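Long-range contacts in uncharacterized protein VP1736 (Vibrio parahaemolyticus, PDB 3LXQ), which is of unknown function but contains a sulfatase-family domain of the alkaline phosphatase clan: residues S76-T80 with D366-P370; F100-L104 with L113-M117; K154-S158 with K437-N441; N393-L397 with V424-K429. All blocks are in the same frame, centred on the assembly; numbering follows the deposited sequence.

Contact 1 (S76-T80 with D366-P370)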
loop_
_atom_site.group_PDB
_atom_site.type_symbol
_atom_site.label_atom_id
_atom_site.label_comp_id
_atom_site.label_asym_id
_atom_site.label_seq_id
_atom_site.Cartn_x
_atom_site.Cartn_y
_atom_site.Cartn_z
ATOM N N SER A 76 -4.416 19.403 7.319
ATOM C CA SER A 76 -5.759 19.000 7.673
ATOM C C SER A 76 -6.554 18.648 6.436
ATOM O O SER A 76 -6.626 19.428 5.482
ATOM C CB SER A 76 -6.475 20.101 8.456
ATOM O OG SER A 76 -5.917 20.210 9.750
ATOM N N ASN A 77 -7.158 17.471 6.473
ATOM C CA ASN A 77 -8.010 17.018 5.400
ATOM C C ASN A 77 -9.319 16.489 5.974
ATOM O O ASN A 77 -9.317 15.452 6.642
ATOM C CB ASN A 77 -7.303 15.932 4.578
ATOM C CG ASN A 77 -8.106 15.511 3.362
ATOM O OD1 ASN A 77 -8.315 14.314 3.098
ATOM N ND2 ASN A 77 -8.571 16.494 2.620
ATOM N N PRO A 78 -10.440 17.203 5.735
ATOM C CA PRO A 78 -11.711 16.652 6.213
ATOM C C PRO A 78 -12.171 15.479 5.343
ATOM O O PRO A 78 -11.988 15.488 4.121
ATOM C CB PRO A 78 -12.694 17.838 6.129
ATOM C CG PRO A 78 -11.978 18.940 5.375
ATOM C CD PRO A 78 -10.616 18.449 4.960
ATOM N N ALA A 79 -12.741 14.470 5.985
ATOM C CA ALA A 79 -13.225 13.292 5.288
ATOM C C ALA A 79 -14.379 13.632 4.350
ATOM O O ALA A 79 -15.228 14.463 4.677
ATOM C CB ALA A 79 -13.654 12.230 6.290
ATOM N N THR A 80 -14.386 12.981 3.188
ATOM C CA THR A 80 -15.483 13.064 2.231
ATOM C C THR A 80 -16.738 12.458 2.832
ATOM O O THR A 80 -17.773 13.117 2.904
ATOM C CB THR A 80 -15.110 12.376 0.913
ATOM O OG1 THR A 80 -14.062 13.125 0.290
ATOM C CG2 THR A 80 -16.291 12.293 -0.032
ATOM N N ASP A 366 -5.897 12.348 -1.073
ATOM C CA ASP A 366 -7.241 11.857 -0.787
ATOM C C ASP A 366 -7.919 11.786 -2.134
ATOM O O ASP A 366 -8.322 12.804 -2.708
ATOM C CB ASP A 366 -7.972 12.820 0.144
ATOM C CG ASP A 366 -9.440 12.436 0.390
ATOM O OD1 ASP A 366 -9.965 11.492 -0.245
ATOM O OD2 ASP A 366 -10.082 13.103 1.236
ATOM N N LEU A 367 -8.041 10.581 -2.656
ATOM C CA LEU A 367 -8.483 10.427 -4.041
ATOM C C LEU A 367 -10.005 10.378 -4.174
ATOM O O LEU A 367 -10.524 10.174 -5.271
ATOM C CB LEU A 367 -7.807 9.222 -4.696
ATOM C CG LEU A 367 -6.291 9.395 -4.864
ATOM C CD1 LEU A 367 -5.590 8.067 -5.112
ATOM C CD2 LEU A 367 -5.941 10.435 -5.941
ATOM N N THR A 368 -10.705 10.583 -3.058
ATOM C CA THR A 368 -12.148 10.787 -3.099
ATOM C C THR A 368 -12.435 12.183 -3.655
ATOM O O THR A 368 -13.567 12.492 -4.023
ATOM C CB THR A 368 -12.827 10.668 -1.710
ATOM O OG1 THR A 368 -12.357 11.713 -0.852
ATOM C CG2 THR A 368 -12.589 9.296 -1.071
ATOM N N LYS A 369 -11.388 13.005 -3.714
ATOM C CA LYS A 369 -11.473 14.377 -4.173
ATOM C C LYS A 369 -10.762 14.525 -5.513
ATOM O O LYS A 369 -9.903 13.694 -5.846
ATOM C CB LYS A 369 -10.879 15.324 -3.122
ATOM C CG LYS A 369 -11.671 15.289 -1.812
ATOM C CD LYS A 369 -11.001 16.065 -0.703
ATOM C CE LYS A 369 -11.952 16.166 0.478
ATOM N NZ LYS A 369 -11.237 16.499 1.728
ATOM N N PRO A 370 -11.111 15.587 -6.277
ATOM C CA PRO A 370 -10.558 15.803 -7.610
ATOM C C PRO A 370 -9.054 15.929 -7.603
ATOM O O PRO A 370 -8.459 16.421 -6.651
ATOM C CB PRO A 370 -11.186 17.141 -8.044
ATOM C CG PRO A 370 -12.443 17.234 -7.271
ATOM C CD PRO A 370 -12.089 16.643 -5.930
#
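T80 and T368 mark the closest backbone approach, their CA atoms 6.7 Å apart, where the chain leaving strand 75-77 passes the type I beta turn D366-K369; toward N77 and D366 the two segments draw further apart. Side chains thus tie a strand end and the loop after it to a turn. K369 reaches across with an extended chain, and its NZ donates to the carbonyl oxygen of P78 over 2.7 Å. The lysine nitrogen lies in the carbonyl plane, with a C=O...N angle of 157°. The same amine has a second, long electrostatic partner within its own turn, NZ to D366 OD2 at 3.6 Å, and its CE passes 3.7 Å from OG1 of T80. D366 in turn shapes the segment that carries it: OD1 accepts from the backbone N of T368 at 3.0 Å, which closes an Asx turn inside the beta turn. With chi1 64° the T368 hydroxyl lies between its own backbone N and carbonyl carbon, and this turns it to T80; the two threonine side chains pass alongside each other, pointing opposite ways. Their OG1 atoms are modelled 2.5 Å apart, too short for the bond to be taken at face value. Against this polar cluster lies helix 346-353, whose S352 hydroxyl is hydrogen-bonded to D366 OD2, T368 OG1 and T80 N, while T349 bonds to L367 N. Strand 75-77 itself pairs antiparallel with strand 358-360, and R339 binds the carbonyl oxygens of L367 and K369.

Contact 2 (F100-L104 with L113-M117)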
loop_
_atom_site.group_PDB
_atom_site.type_symbol
_atom_site.label_atom_id
_atom_site.label_comp_id
_atom_site.label_asym_id
_atom_site.label_seq_id
_atom_site.Cartn_x
_atom_site.Cartn_y
_atom_site.Cartn_z
ATOM N N PHE A 100 0.052 -10.601 -12.760
ATOM C CA PHE A 100 -0.713 -11.784 -12.370
ATOM C C PHE A 100 -2.217 -11.525 -12.320
ATOM O O PHE A 100 -2.975 -12.389 -11.873
ATOM C CB PHE A 100 -0.262 -12.311 -11.000
ATOM C CG PHE A 100 1.223 -12.534 -10.876
ATOM C CD1 PHE A 100 1.860 -13.542 -11.602
ATOM C CD2 PHE A 100 1.983 -11.746 -10.005
ATOM C CE1 PHE A 100 3.243 -13.754 -11.481
ATOM C CE2 PHE A 100 3.371 -11.948 -9.874
ATOM C CZ PHE A 100 4.000 -12.958 -10.619
ATOM N N VAL A 101 -2.649 -10.343 -12.765
ATOM C CA VAL A 101 -4.070 -9.971 -12.700
ATOM C C VAL A 101 -4.746 -9.910 -14.079
ATOM O O VAL A 101 -4.422 -9.066 -14.916
ATOM C CB VAL A 101 -4.306 -8.644 -11.923
ATOM C CG1 VAL A 101 -5.797 -8.396 -11.742
ATOM C CG2 VAL A 101 -3.624 -8.677 -10.566
ATOM N N GLY A 102 -5.701 -10.812 -14.293
ATOM C CA GLY A 102 -6.458 -10.874 -15.543
ATOM C C GLY A 102 -7.113 -9.554 -15.923
ATOM O O GLY A 102 -6.930 -9.069 -17.043
ATOM N N SER A 103 -7.858 -8.963 -14.988
ATOM C CA SER A 103 -8.566 -7.705 -15.248
ATOM C C SER A 103 -7.620 -6.530 -15.530
ATOM O O SER A 103 -8.053 -5.506 -16.047
ATOM C CB SER A 103 -9.540 -7.361 -14.112
ATOM O OG SER A 103 -8.853 -7.111 -12.897
ATOM N N LEU A 104 -6.337 -6.691 -15.208
ATOM C CA LEU A 104 -5.334 -5.664 -15.493
ATOM C C LEU A 104 -4.442 -6.035 -16.677
ATOM O O LEU A 104 -3.387 -5.438 -16.884
ATOM C CB LEU A 104 -4.495 -5.350 -14.246
ATOM C CG LEU A 104 -5.043 -4.389 -13.181
ATOM C CD1 LEU A 104 -6.432 -4.780 -12.650
ATOM C CD2 LEU A 104 -4.070 -4.289 -12.039
ATOM N N LEU A 113 -10.899 -12.018 -8.089
ATOM C CA LEU A 113 -10.601 -10.582 -7.968
ATOM C C LEU A 113 -11.139 -9.796 -9.160
ATOM O O LEU A 113 -11.724 -8.736 -8.976
ATOM C CB LEU A 113 -9.102 -10.315 -7.775
ATOM C CG LEU A 113 -8.655 -8.858 -7.549
ATOM C CD1 LEU A 113 -9.219 -8.295 -6.241
ATOM C CD2 LEU A 113 -7.133 -8.723 -7.591
ATOM N N ASP A 114 -10.956 -10.336 -10.367
ATOM C CA ASP A 114 -11.445 -9.719 -11.603
ATOM C C ASP A 114 -12.927 -9.375 -11.522
ATOM O O ASP A 114 -13.352 -8.302 -11.957
ATOM C CB ASP A 114 -11.238 -10.666 -12.788
ATOM C CG ASP A 114 -9.800 -10.737 -13.246
ATOM O OD1 ASP A 114 -8.906 -10.117 -12.613
ATOM O OD2 ASP A 114 -9.567 -11.419 -14.265
ATOM N N GLU A 115 -13.700 -10.317 -10.984
ATOM C CA GLU A 115 -15.139 -10.177 -10.819
ATOM C C GLU A 115 -15.452 -9.094 -9.794
ATOM O O GLU A 115 -16.295 -8.236 -10.038
ATOM C CB GLU A 115 -15.742 -11.513 -10.382
ATOM C CG GLU A 115 -17.253 -11.571 -10.458
ATOM C CD GLU A 115 -17.758 -11.644 -11.887
ATOM O OE1 GLU A 115 -17.443 -10.731 -12.686
ATOM O OE2 GLU A 115 -18.480 -12.615 -12.207
ATOM N N LEU A 116 -14.755 -9.140 -8.657
ATOM C CA LEU A 116 -14.902 -8.146 -7.591
ATOM C C LEU A 116 -14.490 -6.729 -8.027
ATOM O O LEU A 116 -14.963 -5.726 -7.472
ATOM C CB LEU A 116 -14.088 -8.571 -6.372
ATOM C CG LEU A 116 -14.558 -9.820 -5.628
ATOM C CD1 LEU A 116 -13.404 -10.458 -4.874
ATOM C CD2 LEU A 116 -15.714 -9.485 -4.687
HETATM N N MSE A 117 -13.605 -6.667 -9.021
HETATM C CA MSE A 117 -13.127 -5.406 -9.597
HETATM C C MSE A 117 -14.257 -4.617 -10.232
HETATM O O MSE A 117 -14.310 -3.398 -10.104
HETATM C CB MSE A 117 -12.051 -5.668 -10.650
HETATM C CG MSE A 117 -10.739 -6.194 -10.104
HETATM SE SE MSE A 117 -9.407 -4.802 -9.853
HETATM C CE MSE A 117 -10.196 -3.816 -8.424
#
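S103 grips D114 twice, through its backbone and through its side chain, and its conformation explains how. With chi1 at 65°, the serine OG turns back between its own N and carbonyl carbon, so that amide and hydroxyl face the helix together. The backbone N reaches D114 OD1 at 2.8 Å with an N-H...O angle of 154°, and OG donates to the same oxygen at 3.0 Å. Both donors come from one face of the carboxylate, well above its plane rather than within it. The other carboxylate oxygen, OD2, rests 3.4 Å from CA of G102. V101 CG1 also approaches D114 OD1, at 3.7 Å. Beyond the polar centre the contact turns apolar. In M117, a selenomethionine, chi1 (-69°) puts CG 3.5 Å from S103 OG, and the bend at chi2 sets SE 4.1 Å from CD1 of L104, whose side chain crosses it at about a right angle. L113 CD2 adds a looser touch to V101 CG1. This is a local loop-to-helix contact within the sulfatase-family region, in which an aspartate of helix 111-118 gathers the loop's amide and hydroxyl. T110, just ahead of D114, is hydrogen-bonded to both D114 OD1 and G102 N. Strand 322-328 packs against the contact, with P324 against V101 and L104 and L326 against M117, while helix 271-289 meets F100 and L116.

Contact 3 (K154-S158 with K437-N441)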
loop_
_atom_site.group_PDB
_atom_site.type_symbol
_atom_site.label_atom_id
_atom_site.label_comp_id
_atom_site.label_asym_id
_atom_site.label_seq_id
_atom_site.Cartn_x
_atom_site.Cartn_y
_atom_site.Cartn_z
ATOM N N LYS A 154 11.683 -1.286 9.671
ATOM C CA LYS A 154 12.973 -1.828 10.100
ATOM C C LYS A 154 13.968 -0.772 10.586
ATOM O O LYS A 154 15.110 -1.101 10.903
ATOM C CB LYS A 154 13.605 -2.663 8.972
ATOM C CG LYS A 154 12.879 -3.958 8.701
ATOM C CD LYS A 154 13.536 -4.766 7.605
ATOM C CE LYS A 154 12.987 -6.179 7.614
ATOM N NZ LYS A 154 13.467 -6.969 6.448
ATOM N N LEU A 155 13.555 0.490 10.654
ATOM C CA LEU A 155 14.490 1.524 11.095
ATOM C C LEU A 155 14.309 1.797 12.585
ATOM O O LEU A 155 13.201 1.704 13.097
ATOM C CB LEU A 155 14.362 2.786 10.239
ATOM C CG LEU A 155 14.705 2.608 8.756
ATOM C CD1 LEU A 155 14.504 3.910 8.013
ATOM C CD2 LEU A 155 16.140 2.103 8.547
ATOM N N SER A 156 15.402 2.107 13.273
ATOM C CA SER A 156 15.398 2.191 14.734
ATOM C C SER A 156 14.630 3.392 15.309
ATOM O O SER A 156 13.969 3.270 16.352
ATOM C CB SER A 156 16.830 2.141 15.281
ATOM O OG SER A 156 17.599 3.221 14.786
ATOM N N LYS A 157 14.704 4.538 14.633
ATOM C CA LYS A 157 13.995 5.743 15.084
ATOM C C LYS A 157 12.473 5.660 14.920
ATOM O O LYS A 157 11.735 6.342 15.630
ATOM C CB LYS A 157 14.542 6.993 14.389
ATOM C CG LYS A 157 15.977 7.341 14.790
ATOM C CD LYS A 157 16.539 8.495 13.966
ATOM C CE LYS A 157 16.140 9.852 14.527
ATOM N NZ LYS A 157 16.642 10.943 13.643
ATOM N N SER A 158 12.011 4.827 13.988
ATOM C CA SER A 158 10.575 4.692 13.708
ATOM C C SER A 158 9.864 3.590 14.504
ATOM O O SER A 158 8.715 3.236 14.194
ATOM C CB SER A 158 10.351 4.492 12.213
ATOM O OG SER A 158 11.478 3.907 11.578
ATOM N N LYS A 437 15.129 12.744 4.628
ATOM C CA LYS A 437 15.274 13.898 5.508
ATOM C C LYS A 437 14.257 13.905 6.651
ATOM O O LYS A 437 14.580 14.312 7.774
ATOM C CB LYS A 437 15.221 15.203 4.704
ATOM C CG LYS A 437 16.522 15.555 3.982
ATOM C CD LYS A 437 17.381 16.474 4.854
ATOM C CE LYS A 437 18.719 16.801 4.211
ATOM N NZ LYS A 437 19.779 15.785 4.518
ATOM N N ALA A 438 13.031 13.466 6.372
ATOM C CA ALA A 438 11.961 13.466 7.383
ATOM C C ALA A 438 12.290 12.490 8.500
ATOM O O ALA A 438 12.006 12.753 9.680
ATOM C CB ALA A 438 10.609 13.121 6.749
ATOM N N TYR A 439 12.887 11.365 8.103
ATOM C CA TYR A 439 13.360 10.351 9.035
ATOM C C TYR A 439 14.466 10.908 9.931
ATOM O O TYR A 439 14.358 10.849 11.156
ATOM C CB TYR A 439 13.836 9.091 8.290
ATOM C CG TYR A 439 14.406 8.046 9.221
ATOM C CD1 TYR A 439 15.780 7.852 9.331
ATOM C CD2 TYR A 439 13.567 7.277 10.026
ATOM C CE1 TYR A 439 16.302 6.908 10.209
ATOM C CE2 TYR A 439 14.075 6.340 10.906
ATOM C CZ TYR A 439 15.439 6.156 10.990
ATOM O OH TYR A 439 15.934 5.218 11.861
ATOM N N GLN A 440 15.514 11.455 9.313
ATOM C CA GLN A 440 16.611 12.107 10.036
ATOM C C GLN A 440 16.150 13.146 11.052
ATOM O O GLN A 440 16.728 13.252 12.131
ATOM C CB GLN A 440 17.566 12.805 9.067
ATOM C CG GLN A 440 18.392 11.880 8.211
ATOM C CD GLN A 440 19.361 12.639 7.315
ATOM O OE1 GLN A 440 19.960 13.644 7.726
ATOM N NE2 GLN A 440 19.526 12.158 6.084
ATOM N N ASN A 441 15.118 13.912 10.700
ATOM C CA ASN A 441 14.734 15.071 11.501
ATOM C C ASN A 441 13.461 14.916 12.323
ATOM O O ASN A 441 13.037 15.861 12.996
ATOM C CB ASN A 441 14.685 16.329 10.634
ATOM C CG ASN A 441 16.041 16.676 10.046
ATOM O OD1 ASN A 441 16.781 17.472 10.607
ATOM N ND2 ASN A 441 16.380 16.057 8.924
#
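Y439 makes this a helix-to-loop contact centred on one aromatic ring, at the surface where helix 422-441 meets the loop between helices 133-141 and 165-171. The ring accounts for most of the helix surface that is buried. With CG anti to the backbone N (chi1 177°), it extends from the helix into the loop and is flanked on both sides. Over one face lies L155, whose CD1 sits 3.8 Å from the ring centroid and only 13° off the ring normal, a clear CH-pi contact. L155 CB also comes within 3.6 Å of Y439 CZ. From the opposite side K157 approaches obliquely, its CB, CG and CD passing near the hydroxyl end of the ring. The phenol oxygen is held by the loop backbone: K157 N donates to Y439 OH at 3.1 Å with an N-H...O angle of 159°. A bend at chi3 carries the lysine amine back toward the helix, where NZ makes a weak hydrogen bond to the backbone O of Y439 and lies 2.8 Å from O of Q440. Its cation-pi attraction to the ring is long, 5.5 Å from NZ to the centroid, and weak at most. At the ring edge stands S158, OG 3.6 Å from Y439 CE2, although its hydroxyl is hydrogen-bonded to the carbonyl oxygen of V152. The pattern is a CH-pi contact combined with a bond from a backbone N-H to a tyrosine hydroxyl, joining helix 422-441 to a loop of the sulfatase-family region.

Contact 4 (N393-L397 with V424-K429)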
loop_
_atom_site.group_PDB
_atom_site.type_symbol
_atom_site.label_atom_id
_atom_site.label_comp_id
_atom_site.label_asym_id
_atom_site.label_seq_id
_atom_site.Cartn_x
_atom_site.Cartn_y
_atom_site.Cartn_z
ATOM N N ASN A 393 5.916 12.680 -18.254
ATOM C CA ASN A 393 7.335 12.411 -18.119
ATOM C C ASN A 393 7.611 11.340 -17.067
ATOM O O ASN A 393 6.764 11.033 -16.214
ATOM C CB ASN A 393 8.071 13.711 -17.763
ATOM C CG ASN A 393 7.312 14.540 -16.731
ATOM O OD1 ASN A 393 7.062 14.080 -15.621
ATOM N ND2 ASN A 393 6.930 15.758 -17.105
ATOM N N LEU A 394 8.807 10.772 -17.147
ATOM C CA LEU A 394 9.329 9.912 -16.105
ATOM C C LEU A 394 10.768 10.307 -15.831
ATOM O O LEU A 394 11.604 10.318 -16.747
ATOM C CB LEU A 394 9.252 8.437 -16.524
ATOM C CG LEU A 394 10.093 7.410 -15.759
ATOM C CD1 LEU A 394 9.551 7.138 -14.361
ATOM C CD2 LEU A 394 10.158 6.124 -16.577
ATOM N N VAL A 395 11.043 10.609 -14.566
ATOM C CA VAL A 395 12.386 10.964 -14.124
ATOM C C VAL A 395 12.916 9.918 -13.168
ATOM O O VAL A 395 12.269 9.575 -12.174
ATOM C CB VAL A 395 12.439 12.341 -13.432
ATOM C CG1 VAL A 395 13.834 12.599 -12.853
ATOM C CG2 VAL A 395 12.033 13.451 -14.397
ATOM N N VAL A 396 14.107 9.425 -13.483
ATOM C CA VAL A 396 14.800 8.462 -12.646
ATOM C C VAL A 396 16.133 9.023 -12.141
ATOM O O VAL A 396 16.966 9.483 -12.924
ATOM C CB VAL A 396 15.018 7.134 -13.391
ATOM C CG1 VAL A 396 15.861 6.188 -12.548
ATOM C CG2 VAL A 396 13.659 6.490 -13.722
ATOM N N LEU A 397 16.316 8.967 -10.827
ATOM C CA LEU A 397 17.532 9.419 -10.160
ATOM C C LEU A 397 18.310 8.204 -9.656
ATOM O O LEU A 397 17.753 7.338 -8.977
ATOM C CB LEU A 397 17.182 10.319 -8.962
ATOM C CG LEU A 397 16.193 11.457 -9.197
ATOM C CD1 LEU A 397 15.982 12.207 -7.894
ATOM C CD2 LEU A 397 16.689 12.404 -10.303
ATOM N N VAL A 424 10.737 19.984 -13.617
ATOM C CA VAL A 424 10.330 18.570 -13.612
ATOM C C VAL A 424 11.362 17.716 -12.874
ATOM O O VAL A 424 11.001 16.834 -12.095
ATOM C CB VAL A 424 10.087 18.029 -15.047
ATOM C CG1 VAL A 424 9.755 16.545 -15.030
ATOM C CG2 VAL A 424 8.959 18.815 -15.733
ATOM N N ILE A 425 12.643 17.994 -13.111
ATOM C CA ILE A 425 13.724 17.312 -12.386
ATOM C C ILE A 425 13.717 17.666 -10.895
ATOM O O ILE A 425 13.912 16.795 -10.055
ATOM C CB ILE A 425 15.122 17.600 -13.003
ATOM C CG1 ILE A 425 15.226 16.996 -14.407
ATOM C CG2 ILE A 425 16.240 17.035 -12.116
ATOM C CD1 ILE A 425 16.536 17.333 -15.144
ATOM N N ASP A 426 13.470 18.935 -10.579
ATOM C CA ASP A 426 13.507 19.431 -9.200
ATOM C C ASP A 426 12.371 18.880 -8.345
ATOM O O ASP A 426 12.540 18.675 -7.146
ATOM C CB ASP A 426 13.460 20.962 -9.174
ATOM C CG ASP A 426 14.813 21.611 -9.498
ATOM O OD1 ASP A 426 15.745 20.899 -9.936
ATOM O OD2 ASP A 426 14.941 22.844 -9.309
ATOM N N ARG A 427 11.211 18.668 -8.960
ATOM C CA ARG A 427 10.062 18.088 -8.269
ATOM C C ARG A 427 10.341 16.616 -7.915
ATOM O O ARG A 427 10.000 16.148 -6.830
ATOM C CB ARG A 427 8.803 18.213 -9.132
ATOM C CG ARG A 427 7.590 17.504 -8.539
ATOM C CD ARG A 427 6.395 17.624 -9.452
ATOM N NE ARG A 427 6.675 17.084 -10.774
ATOM C CZ ARG A 427 5.907 17.273 -11.841
ATOM N NH1 ARG A 427 4.798 17.990 -11.739
ATOM N NH2 ARG A 427 6.252 16.742 -13.012
ATOM N N ALA A 428 10.976 15.908 -8.842
ATOM C CA ALA A 428 11.356 14.505 -8.658
ATOM C C ALA A 428 12.417 14.373 -7.566
ATOM O O ALA A 428 12.271 13.568 -6.641
ATOM C CB ALA A 428 11.870 13.926 -9.975
ATOM N N LYS A 429 13.480 15.170 -7.691
ATOM C CA LYS A 429 14.577 15.206 -6.708
ATOM C C LYS A 429 14.051 15.543 -5.311
ATOM O O LYS A 429 14.359 14.848 -4.331
ATOM C CB LYS A 429 15.688 16.182 -7.161
ATOM C CG LYS A 429 17.019 16.053 -6.419
ATOM C CD LYS A 429 18.107 16.934 -7.051
ATOM C CE LYS A 429 19.274 17.181 -6.079
ATOM N NZ LYS A 429 20.188 18.288 -6.518
#
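V395 and L397 bury the most surface here, at a helix packed on one face of an antiparallel beta sheet; helix 424-429 crosses strand 394-397 at -54° with their axes 8.8 Å apart. Alternation along the strand, continued back to N393, sets the pattern: N393, V395 and L397 direct their side chains at the helix while L394 and V396 point to the other face. V395 divides its two methyls between successive helical turns. CG1, anti to the backbone N (chi1 174°), meets CB of A428 at 3.7 Å, and CG2 touches CG1 of V424 at 3.9 Å. The small alanine is consistent with the close approach of the backbones, the CA atoms of V395 and A428 being 6.6 Å apart. L397 follows a different course: its CD1 runs past side chains to the helix backbone, lying 3.5 Å from CA of K429. At the other end of the strand, V424 and N393 reach toward each other from opposite directions, the valine CG1 touching the amide carbon CG at 3.6 Å. Adjoining strands complete the sheet surface, with Y388 against A428 and V403 against both L397 and I425. The amide oxygen of N393 is hydrogen-bonded to T390, yet it also faces the edge of the R427 guanidinium, the amide and guanidinium planes lying 48° apart: N393 OD1 is 3.8 Å from NH2 of R427.

How the contacts relate
Together the four contacts show how one chain can be joined at widely spaced points, their centres 24 to 36 Å apart and none touching another. Contact 2 is local and nested within the long loop closed by contact 1, whereas contacts 1 and 3 cross along the sequence. Contact 4 opens after contact 1 has closed and is nested within contact 3. Helix 422-441 is shared by contacts 3 and 4, whose nearest atoms are about 9 Å apart: one helix therefore touches both the five-stranded antiparallel sheet and a loop of the sulfatase-family region. Contacts 2 and 3 lie on opposite sides of the chain's centre, so the fastenings are spread across the molecule.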